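Local structure of peptide-binding protein (Photobacterium damsela subsp. piscicida, 6SQX) at residues T165-E169 with E428-A432. The protein is a secreted NlpC/P60 endopeptidase, probably a cysteine peptidase, that cleaves the peptidoglycan of potentially competing bacteria. Numbering follows the deposited sequence. Where two conformers were deposited one is given.
Sequences TIPGE and EQGRA. With EDO (1,2-ethanediol), chain P.
Pro167, at the second position of a type II beta turn running from Ile166 to Glu169, presses its ring against strand 429-432. The turn belongs to a loop of the SH3b1-type domain, and the contact joins that domain to an inner strand of a small mixed sheet, flanked by strands 23-25 and 419-424. Pro167 CG packs 4.0 Å from Gly430 CA, where glycine presents only backbone, while Pro167 CB meets Arg431 CG at 3.8 Å. The extended Gln429 side chain, described here in one of its two conformers, crosses that of Ile166 at a slant, bringing NE2 within 3.5 Å of Ile166 CG2, but the N-H is not aimed well enough at Pro167 O for a hydrogen bond. The join is therefore chiefly one of packing. Arg431 bends at chi2 (-71°), which folds the guanidinium back beside the turn; Pro167 O sits above its plane, nearer the border than the centre. Pro167 also touches Asn22 and Asn23. Within the turn, Glu169 N donates to Ile166 O, and a 1,2-ethanediol bonds weakly to Gly168 O. Gln429 and Arg431 brace each other: Arg431 NH1 reaches Gly430 O at 2.9 Å, and Gln429 OE1 receives NH1 at 2.9 Å and NH2 at 3.1 Å, both from the same face of the amide.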
ATOM      1  N   THR A 165      -8.044  -1.554  24.109  1.00 19.84           N
ATOM      2  CA  THR A 165      -7.136  -1.124  25.164  1.00 20.77           C
ATOM      3  C   THR A 165      -5.770  -1.795  25.080  1.00 21.44           C
ATOM      4  O   THR A 165      -4.883  -1.459  25.864  1.00 24.75           O
ATOM      5  CB  THR A 165      -7.738  -1.374  26.554  1.00 22.89           C
ATOM      6  OG1 THR A 165      -7.829  -2.782  26.802  1.00 24.86           O
ATOM      7  CG2 THR A 165      -9.126  -0.731  26.689  1.00 23.28           C
ATOM      8  N   ILE A 166      -5.570  -2.723  24.153  1.00 20.95           N
ATOM      9  CA  ILE A 166      -4.296  -3.423  23.978  1.00 21.05           C
ATOM     10  C   ILE A 166      -3.434  -2.585  23.041  1.00 20.75           C
ATOM     11  O   ILE A 166      -3.915  -2.202  21.963  1.00 21.19           O
ATOM     12  CB  ILE A 166      -4.531  -4.805  23.351  1.00 21.52           C
ATOM     13  CG1 ILE A 166      -5.352  -5.687  24.277  1.00 23.39           C
ATOM     14  CG2 ILE A 166      -3.193  -5.514  23.037  1.00 21.82           C
ATOM     15  CD1 ILE A 166      -5.780  -7.038  23.596  1.00 26.81           C
ATOM     16  N   PRO A 167      -2.185  -2.281  23.386  1.00 21.49           N
ATOM     17  CA  PRO A 167      -1.328  -1.517  22.466  1.00 20.71           C
ATOM     18  C   PRO A 167      -1.212  -2.238  21.135  1.00 19.33           C
ATOM     19  O   PRO A 167      -1.063  -3.469  21.094  1.00 22.10           O
ATOM     20  CB  PRO A 167       0.021  -1.466  23.198  1.00 22.97           C
ATOM     21  CG  PRO A 167      -0.375  -1.544  24.683  1.00 23.39           C
ATOM     22  CD  PRO A 167      -1.522  -2.518  24.690  1.00 23.18           C
ATOM     23  N   GLY A 168      -1.308  -1.472  20.046  1.00 20.57           N
ATOM     24  CA  GLY A 168      -1.331  -2.047  18.708  1.00 20.19           C
ATOM     25  C   GLY A 168      -2.669  -2.554  18.235  1.00 20.08           C
ATOM     26  O   GLY A 168      -2.718  -3.173  17.156  1.00 20.78           O
ATOM     27  N   GLU A 169      -3.753  -2.309  18.982  1.00 19.64           N
ATOM     28  CA  GLU A 169      -5.097  -2.767  18.625  1.00 19.21           C
ATOM     29  C   GLU A 169      -6.073  -1.586  18.697  1.00 18.66           C
ATOM     30  O   GLU A 169      -5.720  -0.482  19.114  1.00 19.58           O
ATOM     31  CB  GLU A 169      -5.536  -3.931  19.531  1.00 20.60           C
ATOM     32  CG  GLU A 169      -4.553  -5.104  19.563  1.00 21.58           C
ATOM     33  CD  GLU A 169      -4.330  -5.784  18.206  1.00 23.25           C
ATOM     34  OE1 GLU A 169      -5.145  -5.671  17.266  1.00 21.44           O
ATOM     35  OE2 GLU A 169      -3.300  -6.467  18.088  1.00 25.97           O
ATOM     36  N   GLU A 428       4.979  -6.676  30.162  1.00 26.28           N
ATOM     37  CA  GLU A 428       3.805  -6.145  29.460  1.00 25.77           C
ATOM     38  C   GLU A 428       4.246  -5.254  28.297  1.00 23.27           C
ATOM     39  O   GLU A 428       5.271  -4.585  28.370  1.00 23.86           O
ATOM     40  CB  GLU A 428       2.946  -5.352  30.446  1.00 28.82           C
ATOM     41  CG  GLU A 428       2.372  -6.248  31.558  1.00 33.31           C
ATOM     42  CD  GLU A 428       1.981  -5.491  32.831  1.00 39.51           C
ATOM     43  OE1 GLU A 428       2.265  -4.289  32.943  1.00 40.45           O
ATOM     44  OE2 GLU A 428       1.394  -6.115  33.746  1.00 44.85           O
ATOM     45  N   GLN A 429       3.490  -5.293  27.198  0.57 24.19           N
ATOM     46  CA  GLN A 429       3.866  -4.537  26.006  0.57 23.22           C
ATOM     47  C   GLN A 429       3.306  -3.122  26.021  0.57 22.27           C
ATOM     48  O   GLN A 429       2.266  -2.836  26.629  0.57 23.10           O
ATOM     49  CB  GLN A 429       3.417  -5.228  24.714  0.57 23.73           C
ATOM     50  CG  GLN A 429       1.930  -5.121  24.420  0.57 26.03           C
ATOM     51  CD  GLN A 429       1.545  -5.661  23.041  0.57 29.54           C
ATOM     52  OE1 GLN A 429       2.385  -5.824  22.152  0.57 29.71           O
ATOM     53  NE2 GLN A 429       0.268  -5.936  22.866  0.57 32.28           N
ATOM     54  N   GLY A 430       4.008  -2.240  25.312  1.00 21.08           N
ATOM     55  CA  GLY A 430       3.555  -0.881  25.089  1.00 19.39           C
ATOM     56  C   GLY A 430       3.974  -0.478  23.693  1.00 18.02           C
ATOM     57  O   GLY A 430       4.591  -1.249  22.950  1.00 19.38           O
ATOM     58  N   ARG A 431       3.609   0.744  23.312  1.00 18.48           N
ATOM     59  CA  ARG A 431       4.039   1.277  22.020  1.00 19.83           C
ATOM     60  C   ARG A 431       4.542   2.695  22.204  1.00 19.92           C
ATOM     61  O   ARG A 431       3.905   3.501  22.894  1.00 19.97           O
ATOM     62  CB  ARG A 431       2.910   1.309  20.955  1.00 20.45           C
ATOM     63  CG  ARG A 431       2.411  -0.092  20.556  1.00 21.11           C
ATOM     64  CD  ARG A 431       3.461  -0.845  19.707  1.00 21.99           C
ATOM     65  NE  ARG A 431       2.935  -2.124  19.236  1.00 22.55           N
ATOM     66  CZ  ARG A 431       2.876  -3.228  19.983  1.00 24.37           C
ATOM     67  NH1 ARG A 431       3.321  -3.226  21.238  1.00 26.14           N
ATOM     68  NH2 ARG A 431       2.403  -4.359  19.455  1.00 27.49           N
ATOM     69  N   ALA A 432       5.645   3.005  21.536  1.00 18.69           N
ATOM     70  CA  ALA A 432       6.090   4.392  21.354  1.00 19.07           C
ATOM     71  C   ALA A 432       5.448   4.825  20.038  1.00 19.67           C
ATOM     72  O   ALA A 432       5.893   4.431  18.959  1.00 20.39           O
ATOM     73  CB  ALA A 432       7.613   4.479  21.291  1.00 19.44           C
TER
HETATM   74  C1  EDO P 514      -0.445  -5.045  13.841  1.00 52.66           C
HETATM   75  O1  EDO P 514      -1.304  -6.032  13.290  1.00 54.14           O
HETATM   76  C2  EDO P 514      -1.191  -4.517  15.052  1.00 43.75           C
HETATM   77  O2  EDO P 514      -0.351  -3.645  15.812  1.00 37.27           O